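PDB 2OAS: 4-hydroxybutyrate coenzyme A transferase from Shewanella oneidensis, which probably transfers coenzyme A between acyl-CoA thioesters and free carboxylates such as acetate and 4-hydroxybutyrate. Local coordinates for residues A[71-75]-A[88-93]; A[111-116]-A[139-144]; A[147-153]-A[170-176]. Residue numbers count along the deposited sequence, not the author numbering.

Contact 1 of 3, residues A[71-75]-A[88-93]; sequences RHRCF and GDADYV
Arg-71 to Cys-74 and Ala-90 to Val-93 are extended (phi/psi -120/100 at Arg-73, -114/138 at Asp-91) and run parallel, His-72 to Phe-75 in step with Ala-90 to Val-93, CA atoms 4.8 to 5.1 Å apart. The pair closes the beta-alpha-beta unit of strand 70-74, helix 82-86 and strand 91-92, the last being outermost in the parallel sheet within this chain. The side chain of Arg-71 leaves sideways with chi1 and chi2 t, then bends at chi3 (-93°) so that NH1 forms a salt bridge with Asp-91 OD1 (2.7 Å) and NH2 donates to Gly-88 O (3.3 Å). Gly-88 (66/24) ends the helix in a Schellman motif. His-72 O accepts from Asp-91 N (2.9 Å), while a water bridges His-72 N (3.0 Å) and Asp-89 O (2.9 Å). Arg-73 pairs with Asp-91 on one face; its extended side chain lays the guanidinium over Val-93 CG2 (3.7 Å from CZ). Cys-74, on the face of Tyr-92, carries the ladder on: N to Asp-91 O, 2.7 Å, and O from Val-93 N, 2.7 Å; the Tyr-92 side chain is about 8 Å from the bound coenzyme A. Phe-75 (-91/-12), chi1 m, packs CD2 on Val-93 CB (3.8 Å). Asp-91 thus balances Arg-71 across the strands and makes a long, weak ion pair with Arg-398 of the second subunit, while Arg-73 salt-bridges Glu-399 there.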
loop_
_atom_site.group_PDB
_atom_site.type_symbol
_atom_site.label_atom_id
_atom_site.label_comp_id
_atom_site.label_asym_id
_atom_site.label_seq_id
_atom_site.Cartn_x
_atom_site.Cartn_y
_atom_site.Cartn_z
ATOM N N ARG A 71 -24.349 18.795 -2.711
ATOM C CA ARG A 71 -22.923 18.806 -2.985
ATOM C C ARG A 71 -22.474 17.361 -3.108
ATOM O O ARG A 71 -22.925 16.515 -2.352
ATOM C CB ARG A 71 -22.161 19.518 -1.855
ATOM C CG ARG A 71 -20.631 19.358 -1.897
ATOM C CD ARG A 71 -19.895 20.221 -0.852
ATOM N NE ARG A 71 -19.484 21.510 -1.407
ATOM C CZ ARG A 71 -18.247 21.803 -1.805
ATOM N NH1 ARG A 71 -17.277 20.905 -1.701
ATOM N NH2 ARG A 71 -17.989 22.989 -2.339
ATOM N N HIS A 72 -21.613 17.078 -4.081
ATOM C CA HIS A 72 -21.103 15.729 -4.293
ATOM C C HIS A 72 -19.866 15.432 -3.443
ATOM O O HIS A 72 -18.973 16.268 -3.352
ATOM C CB HIS A 72 -20.755 15.525 -5.778
ATOM C CG HIS A 72 -21.927 15.671 -6.694
ATOM N ND1 HIS A 72 -22.290 16.877 -7.248
ATOM C CD2 HIS A 72 -22.858 14.774 -7.105
ATOM C CE1 HIS A 72 -23.394 16.719 -7.960
ATOM N NE2 HIS A 72 -23.759 15.451 -7.888
ATOM N N ARG A 73 -19.833 14.250 -2.820
ATOM C CA ARG A 73 -18.692 13.806 -1.998
ATOM C C ARG A 73 -18.207 12.527 -2.674
ATOM O O ARG A 73 -18.777 11.460 -2.483
ATOM C CB ARG A 73 -19.123 13.518 -0.562
ATOM C CG ARG A 73 -17.965 13.378 0.430
ATOM C CD ARG A 73 -18.489 13.338 1.860
ATOM N NE ARG A 73 -17.460 13.110 2.871
ATOM C CZ ARG A 73 -16.619 14.036 3.322
ATOM N NH1 ARG A 73 -16.671 15.275 2.851
ATOM N NH2 ARG A 73 -15.744 13.727 4.268
ATOM N N CYS A 74 -17.148 12.644 -3.461
ATOM C CA CYS A 74 -16.639 11.523 -4.226
ATOM C C CYS A 74 -15.484 10.712 -3.683
ATOM O O CYS A 74 -14.444 11.258 -3.305
ATOM C CB CYS A 74 -16.246 12.002 -5.617
ATOM S SG CYS A 74 -17.483 12.996 -6.429
ATOM N N PHE A 75 -15.673 9.398 -3.672
ATOM C CA PHE A 75 -14.640 8.473 -3.247
ATOM C C PHE A 75 -13.898 8.123 -4.529
ATOM O O PHE A 75 -12.822 7.536 -4.506
ATOM C CB PHE A 75 -15.267 7.212 -2.646
ATOM C CG PHE A 75 -15.901 7.444 -1.316
ATOM C CD1 PHE A 75 -17.188 7.003 -1.056
ATOM C CD2 PHE A 75 -15.199 8.106 -0.308
ATOM C CE1 PHE A 75 -17.773 7.225 0.184
ATOM C CE2 PHE A 75 -15.782 8.331 0.932
ATOM C CZ PHE A 75 -17.070 7.886 1.181
ATOM N N GLY A 88 -13.562 23.101 -7.358
ATOM C CA GLY A 88 -13.770 23.161 -5.920
ATOM C C GLY A 88 -15.223 23.197 -5.476
ATOM O O GLY A 88 -15.516 23.681 -4.385
ATOM N N ASP A 89 -16.139 22.696 -6.305
ATOM C CA ASP A 89 -17.557 22.689 -5.957
ATOM C C ASP A 89 -17.962 21.354 -5.358
ATOM O O ASP A 89 -19.044 21.216 -4.781
ATOM C CB ASP A 89 -18.425 22.945 -7.185
ATOM C CG ASP A 89 -18.174 24.295 -7.798
ATOM O OD1 ASP A 89 -18.254 25.303 -7.067
ATOM O OD2 ASP A 89 -17.906 24.345 -9.013
ATOM N N ALA A 90 -17.090 20.367 -5.513
ATOM C CA ALA A 90 -17.343 19.039 -4.981
ATOM C C ALA A 90 -16.152 18.633 -4.137
ATOM O O ALA A 90 -15.089 19.262 -4.195
ATOM C CB ALA A 90 -17.555 18.047 -6.121
ATOM N N ASP A 91 -16.336 17.583 -3.349
ATOM C CA ASP A 91 -15.287 17.098 -2.474
ATOM C C ASP A 91 -14.802 15.723 -2.881
ATOM O O ASP A 91 -15.600 14.863 -3.235
ATOM C CB ASP A 91 -15.792 17.045 -1.045
ATOM C CG ASP A 91 -16.113 18.404 -0.511
ATOM O OD1 ASP A 91 -15.287 19.305 -0.741
ATOM O OD2 ASP A 91 -17.172 18.578 0.135
ATOM N N TYR A 92 -13.487 15.528 -2.831
ATOM C CA TYR A 92 -12.876 14.248 -3.160
ATOM C C TYR A 92 -12.256 13.655 -1.905
ATOM O O TYR A 92 -11.390 14.277 -1.273
ATOM C CB TYR A 92 -11.792 14.412 -4.212
ATOM C CG TYR A 92 -10.907 13.189 -4.385
ATOM C CD1 TYR A 92 -9.538 13.255 -4.136
ATOM C CD2 TYR A 92 -11.432 11.980 -4.833
ATOM C CE1 TYR A 92 -8.715 12.148 -4.340
ATOM C CE2 TYR A 92 -10.620 10.870 -5.039
ATOM C CZ TYR A 92 -9.265 10.965 -4.797
ATOM O OH TYR A 92 -8.445 9.888 -5.062
ATOM N N VAL A 93 -12.699 12.444 -1.557
ATOM C CA VAL A 93 -12.203 11.740 -0.384
ATOM C C VAL A 93 -11.378 10.537 -0.796
ATOM O O VAL A 93 -11.915 9.516 -1.186
ATOM C CB VAL A 93 -13.367 11.273 0.516
ATOM C CG1 VAL A 93 -12.822 10.540 1.745
ATOM C CG2 VAL A 93 -14.192 12.480 0.950
HETATM O O HOH W 1 -20.607 19.165 -6.014
#

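Contact 2 of 3, residues A[111-116]-A[139-144]; sequences IDTAII and ACQVAG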
loop_
_atom_site.group_PDB
_atom_site.type_symbol
_atom_site.label_atom_id
_atom_site.label_comp_id
_atom_site.label_asym_id
_atom_site.label_seq_id
_atom_site.Cartn_x
_atom_site.Cartn_y
_atom_site.Cartn_z
ATOM N N ILE A 111 -24.984 7.414 6.968
ATOM C CA ILE A 111 -25.753 7.461 5.737
ATOM C C ILE A 111 -27.230 7.502 6.103
ATOM O O ILE A 111 -27.753 6.557 6.689
ATOM C CB ILE A 111 -25.496 6.225 4.869
ATOM C CG1 ILE A 111 -24.029 6.201 4.438
ATOM C CG2 ILE A 111 -26.451 6.213 3.699
ATOM C CD1 ILE A 111 -23.646 5.038 3.575
ATOM N N ASP A 112 -27.910 8.596 5.764
ATOM C CA ASP A 112 -29.331 8.715 6.091
ATOM C C ASP A 112 -30.201 7.935 5.122
ATOM O O ASP A 112 -31.201 7.348 5.513
ATOM C CB ASP A 112 -29.764 10.183 6.125
ATOM C CG ASP A 112 -29.043 10.991 7.212
ATOM O OD1 ASP A 112 -28.976 10.525 8.368
ATOM O OD2 ASP A 112 -28.545 12.107 6.903
ATOM N N THR A 113 -29.826 7.929 3.854
ATOM C CA THR A 113 -30.602 7.181 2.877
ATOM C C THR A 113 -29.765 6.751 1.683
ATOM O O THR A 113 -28.896 7.487 1.207
ATOM C CB THR A 113 -31.846 7.989 2.380
ATOM O OG1 THR A 113 -31.770 8.168 0.973
ATOM C CG2 THR A 113 -31.938 9.333 3.062
ATOM N N ALA A 114 -30.034 5.542 1.201
ATOM C CA ALA A 114 -29.321 4.988 0.055
ATOM C C ALA A 114 -30.247 4.859 -1.145
ATOM O O ALA A 114 -31.315 4.249 -1.050
ATOM C CB ALA A 114 -28.755 3.628 0.402
ATOM N N ILE A 115 -29.840 5.432 -2.271
ATOM C CA ILE A 115 -30.629 5.346 -3.483
ATOM C C ILE A 115 -30.077 4.166 -4.266
ATOM O O ILE A 115 -28.884 4.122 -4.582
ATOM C CB ILE A 115 -30.476 6.597 -4.373
ATOM C CG1 ILE A 115 -30.568 7.875 -3.531
ATOM C CG2 ILE A 115 -31.540 6.566 -5.459
ATOM C CD1 ILE A 115 -31.853 8.016 -2.753
ATOM N N ILE A 116 -30.934 3.208 -4.596
ATOM C CA ILE A 116 -30.441 2.054 -5.319
ATOM C C ILE A 116 -31.358 1.579 -6.432
ATOM O O ILE A 116 -32.522 1.943 -6.487
ATOM C CB ILE A 116 -30.185 0.886 -4.347
ATOM C CG1 ILE A 116 -31.492 0.436 -3.706
ATOM C CG2 ILE A 116 -29.260 1.332 -3.247
ATOM C CD1 ILE A 116 -31.317 -0.725 -2.757
ATOM N N ALA A 139 -23.676 0.026 2.379
ATOM C CA ALA A 139 -24.415 1.279 2.557
ATOM C C ALA A 139 -25.857 0.952 2.937
ATOM O O ALA A 139 -26.446 1.595 3.802
ATOM C CB ALA A 139 -24.376 2.095 1.271
ATOM N N CYS A 140 -26.428 -0.051 2.282
ATOM C CA CYS A 140 -27.809 -0.442 2.585
ATOM C C CYS A 140 -27.923 -1.005 3.995
ATOM O O CYS A 140 -29.003 -1.012 4.575
ATOM C CB CYS A 140 -28.306 -1.487 1.593
ATOM S SG CYS A 140 -28.611 -0.816 -0.030
ATOM N N GLN A 141 -26.802 -1.468 4.539
ATOM C CA GLN A 141 -26.792 -2.042 5.873
ATOM C C GLN A 141 -26.935 -0.960 6.941
ATOM O O GLN A 141 -27.714 -1.092 7.883
ATOM C CB GLN A 141 -25.489 -2.826 6.110
ATOM C CG GLN A 141 -25.663 -4.327 6.413
ATOM C CD GLN A 141 -25.667 -5.209 5.139
ATOM O OE1 GLN A 141 -24.692 -5.937 4.855
ATOM N NE2 GLN A 141 -26.764 -5.135 4.366
ATOM N N VAL A 142 -26.185 0.123 6.786
ATOM C CA VAL A 142 -26.215 1.189 7.765
ATOM C C VAL A 142 -27.153 2.341 7.416
ATOM O O VAL A 142 -27.430 3.197 8.250
ATOM C CB VAL A 142 -24.797 1.729 7.995
ATOM C CG1 VAL A 142 -23.884 0.595 8.413
ATOM C CG2 VAL A 142 -24.267 2.373 6.725
ATOM N N ALA A 143 -27.656 2.367 6.192
ATOM C CA ALA A 143 -28.529 3.450 5.798
ATOM C C ALA A 143 -29.768 3.594 6.685
ATOM O O ALA A 143 -30.416 2.604 7.029
ATOM C CB ALA A 143 -28.949 3.268 4.361
ATOM N N GLY A 144 -30.101 4.834 7.042
ATOM C CA GLY A 144 -31.281 5.078 7.851
ATOM C C GLY A 144 -32.533 4.569 7.143
ATOM O O GLY A 144 -33.393 3.938 7.759
HETATM O O HOH W 2 -25.330 5.604 8.818
#
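This is a helix-to-strand joint of a beta-alpha-beta crossover: strand 113-118 and strand 145-150 are parallel neighbours in the sheet, and helix 136-142 packs on the strand before the chain turns into the next one. Side chains of the strand alternate, so Ala-114 and Ile-116 point their CB toward the helix while Thr-113 and Ile-115 point away. Ile-111 buries the most surface of all. Its m,t rotamer extends CD1 along the helix, to 3.8 Å from Ala-139 CB and 4.2 Å from Val-142 CG2, while CG2 meets Ala-143 CB at 3.9 Å. Ile-116 takes chi1 p with chi2 t and sends CD1 to Cys-140 SG, 3.8 Å; the m rotamer of Cys-140 brings the sulfur to this side. Between these two isoleucines only a methyl is used: Ala-114 CB lies 4.0 Å from Ala-143 CB. Trp-23 of strand 21-24 and Phe-104 of helix 100-105 pack around the same apolar layer. The CA-to-CB bond of Asp-112 points away, and its OD2 accepts from Thr-21 N. Past the helix end, Gly-144 comes close to Ile-111 and Asp-112; a CB there would sit 2.8 Å from Asp-112 O, a clash that glycine avoids. The backbone is pinned at this point, with Gly-144 N donating to Ile-111 O at 2.9 Å.

Contact 3 of 3, residues A[147-153]-A[170-176]; sequences IAHINPQ and AVYEQSA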
loop_
_atom_site.group_PDB
_atom_site.type_symbol
_atom_site.label_atom_id
_atom_site.label_comp_id
_atom_site.label_asym_id
_atom_site.label_seq_id
_atom_site.Cartn_x
_atom_site.Cartn_y
_atom_site.Cartn_z
ATOM N N ILE A 147 -34.290 3.905 -0.604
ATOM C CA ILE A 147 -35.208 4.257 -1.681
ATOM C C ILE A 147 -34.723 3.476 -2.906
ATOM O O ILE A 147 -33.672 3.763 -3.462
ATOM C CB ILE A 147 -35.187 5.767 -1.938
ATOM C CG1 ILE A 147 -35.801 6.480 -0.727
ATOM C CG2 ILE A 147 -35.959 6.111 -3.219
ATOM C CD1 ILE A 147 -35.705 7.989 -0.798
ATOM N N ALA A 148 -35.497 2.479 -3.302
ATOM C CA ALA A 148 -35.142 1.609 -4.401
ATOM C C ALA A 148 -35.930 1.813 -5.676
ATOM O O ALA A 148 -37.123 2.104 -5.667
ATOM C CB ALA A 148 -35.285 0.140 -3.964
ATOM N N HIS A 149 -35.247 1.626 -6.785
ATOM C CA HIS A 149 -35.888 1.764 -8.053
ATOM C C HIS A 149 -35.919 0.368 -8.640
ATOM O O HIS A 149 -34.876 -0.224 -8.898
ATOM C CB HIS A 149 -35.091 2.739 -8.924
ATOM C CG HIS A 149 -35.269 2.516 -10.383
ATOM N ND1 HIS A 149 -36.507 2.336 -10.957
ATOM C CD2 HIS A 149 -34.363 2.390 -11.382
ATOM C CE1 HIS A 149 -36.359 2.100 -12.250
ATOM N NE2 HIS A 149 -35.068 2.129 -12.533
ATOM N N ILE A 150 -37.115 -0.175 -8.806
ATOM C CA ILE A 150 -37.257 -1.510 -9.359
ATOM C C ILE A 150 -37.238 -1.475 -10.877
ATOM O O ILE A 150 -38.129 -0.906 -11.518
ATOM C CB ILE A 150 -38.547 -2.169 -8.888
ATOM C CG1 ILE A 150 -38.530 -2.270 -7.360
ATOM C CG2 ILE A 150 -38.693 -3.537 -9.560
ATOM C CD1 ILE A 150 -39.782 -2.861 -6.763
ATOM N N ASN A 151 -36.220 -2.105 -11.449
ATOM C CA ASN A 151 -36.052 -2.127 -12.891
ATOM C C ASN A 151 -35.963 -3.525 -13.435
ATOM O O ASN A 151 -35.003 -4.230 -13.163
ATOM C CB ASN A 151 -34.785 -1.366 -13.268
ATOM C CG ASN A 151 -34.545 -1.340 -14.756
ATOM O OD1 ASN A 151 -35.374 -1.804 -15.545
ATOM N ND2 ASN A 151 -33.407 -0.785 -15.150
ATOM N N PRO A 152 -36.971 -3.946 -14.203
ATOM C CA PRO A 152 -37.019 -5.277 -14.807
ATOM C C PRO A 152 -35.803 -5.559 -15.691
ATOM O O PRO A 152 -35.555 -6.703 -16.060
ATOM C CB PRO A 152 -38.301 -5.242 -15.620
ATOM C CG PRO A 152 -39.187 -4.386 -14.798
ATOM C CD PRO A 152 -38.259 -3.255 -14.381
ATOM N N GLN A 153 -35.054 -4.514 -16.034
ATOM C CA GLN A 153 -33.880 -4.663 -16.880
ATOM C C GLN A 153 -32.666 -5.028 -16.032
ATOM O O GLN A 153 -31.692 -5.580 -16.537
ATOM C CB GLN A 153 -33.614 -3.368 -17.652
ATOM C CG GLN A 153 -34.793 -2.900 -18.486
ATOM C CD GLN A 153 -35.277 -3.968 -19.465
ATOM O OE1 GLN A 153 -36.492 -4.110 -19.702
ATOM N NE2 GLN A 153 -34.326 -4.729 -20.047
ATOM N N ALA A 170 -39.332 3.138 0.419
ATOM C CA ALA A 170 -40.101 3.526 -0.745
ATOM C C ALA A 170 -39.625 2.717 -1.922
ATOM O O ALA A 170 -38.482 2.245 -1.946
ATOM C CB ALA A 170 -39.916 4.998 -1.018
ATOM N N VAL A 171 -40.506 2.583 -2.911
ATOM C CA VAL A 171 -40.219 1.820 -4.118
ATOM C C VAL A 171 -40.956 2.366 -5.347
ATOM O O VAL A 171 -42.157 2.606 -5.299
ATOM C CB VAL A 171 -40.604 0.334 -3.882
ATOM C CG1 VAL A 171 -40.922 -0.335 -5.169
ATOM C CG2 VAL A 171 -39.462 -0.395 -3.200
ATOM N N TYR A 172 -40.221 2.576 -6.434
ATOM C CA TYR A 172 -40.804 3.049 -7.688
ATOM C C TYR A 172 -40.364 2.087 -8.783
ATOM O O TYR A 172 -39.176 1.800 -8.935
ATOM C CB TYR A 172 -40.338 4.465 -8.039
ATOM C CG TYR A 172 -40.731 4.880 -9.445
ATOM C CD1 TYR A 172 -42.082 4.976 -9.819
ATOM C CD2 TYR A 172 -39.760 5.121 -10.419
ATOM C CE1 TYR A 172 -42.455 5.295 -11.130
ATOM C CE2 TYR A 172 -40.121 5.440 -11.733
ATOM C CZ TYR A 172 -41.467 5.521 -12.079
ATOM O OH TYR A 172 -41.806 5.793 -13.380
ATOM N N GLU A 173 -41.321 1.603 -9.562
ATOM C CA GLU A 173 -40.994 0.641 -10.597
ATOM C C GLU A 173 -41.198 1.080 -12.039
ATOM O O GLU A 173 -42.270 1.546 -12.409
ATOM C CB GLU A 173 -41.789 -0.635 -10.362
ATOM C CG GLU A 173 -41.559 -1.707 -11.408
ATOM C CD GLU A 173 -42.457 -2.914 -11.196
ATOM O OE1 GLU A 173 -43.695 -2.759 -11.342
ATOM O OE2 GLU A 173 -41.930 -4.001 -10.881
ATOM N N GLN A 174 -40.152 0.922 -12.846
ATOM C CA GLN A 174 -40.228 1.238 -14.260
ATOM C C GLN A 174 -39.010 0.655 -14.977
ATOM O O GLN A 174 -37.918 0.617 -14.424
ATOM C CB GLN A 174 -40.342 2.751 -14.487
ATOM C CG GLN A 174 -39.051 3.457 -14.806
ATOM C CD GLN A 174 -39.265 4.698 -15.656
ATOM O OE1 GLN A 174 -39.938 5.645 -15.244
ATOM N NE2 GLN A 174 -38.688 4.697 -16.844
ATOM N N SER A 175 -39.213 0.142 -16.187
ATOM C CA SER A 175 -38.120 -0.417 -16.965
ATOM C C SER A 175 -37.335 0.733 -17.562
ATOM O O SER A 175 -37.904 1.634 -18.187
ATOM C CB SER A 175 -38.643 -1.300 -18.104
ATOM O OG SER A 175 -39.195 -2.509 -17.625
ATOM N N ALA A 176 -36.024 0.711 -17.363
ATOM C CA ALA A 176 -35.165 1.752 -17.893
ATOM C C ALA A 176 -33.944 1.090 -18.493
ATOM O O ALA A 176 -33.666 -0.080 -18.232
ATOM C CB ALA A 176 -34.758 2.703 -16.791
#
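Ile-150, His-149 and Ala-176 carry the most buried surface where strand 147-150 runs beside strand 170-173, parallel to within 20° and with axes approaching to 4.6 Å. The two are neighbours in the parallel sheet near its border at strand 4-5, away from the CoA site, and the connection between them carries no helix. Ile-150 has the largest share. Its backbone continues the ladder that Ala-148 starts (N to Ala-170 O, 3.3 Å; O from Tyr-172 N, 3.2 Å): Ile-150 N donates to Tyr-172 O at 2.9 Å, and its O accepts from Gln-174 N at 3.0 Å. The side chain shares a face with Ala-148, Val-171 and Glu-173, and CG2 lies 3.5 Å from Glu-173 OE2, so the methyl sits against the carboxylate end of this exposed residue. His-149 occupies the other face with Tyr-172. Its t chi1 carries the ring alongside the neighbouring strand, where ND1 makes a weak hydrogen bond to Tyr-172 O (3.4 Å); Val-33 and Leu-34 of helix 32-41 also touch this histidine. Beyond the strands, Ala-176 is held by Asn-151 through two hydrogen bonds: its N donates to OD1 of Asn-151 (3.2 Å), and its O accepts from ND2 of that residue (3.2 Å). The same OD1 takes Gln-153 N at 2.8 Å, an Asx turn, while ND2 also bonds Gln-117 OE1. Once regular pairing stops, therefore, an amide side chain takes over the backbone's role, whereas the buried His-149 NE2 finds no polar partner in the model.

How the contacts relate
All three contacts belong to the N-terminal region and reach one parallel sheet; along the chain they come in series, neither nested nor crossed. Contact 1 closes first, round helix 82-86, and adds strand 91-92 to strand 70-74 at one border. After helix 100-105 the chain enters strand 113-118 in the middle of the sheet, and contact 2 closes a 22-residue excursion by laying helix 136-142 on it. The chain then passes directly into strand 145-150, opening contact 3, whose 16 intervening residues contain no helix. Contacts 2 and 3 touch as sheet neighbours, Ile-116 O lying 2.8 Å from His-149 N. Contact 1 stays apart, its centre about 27 Å from that of contact 3.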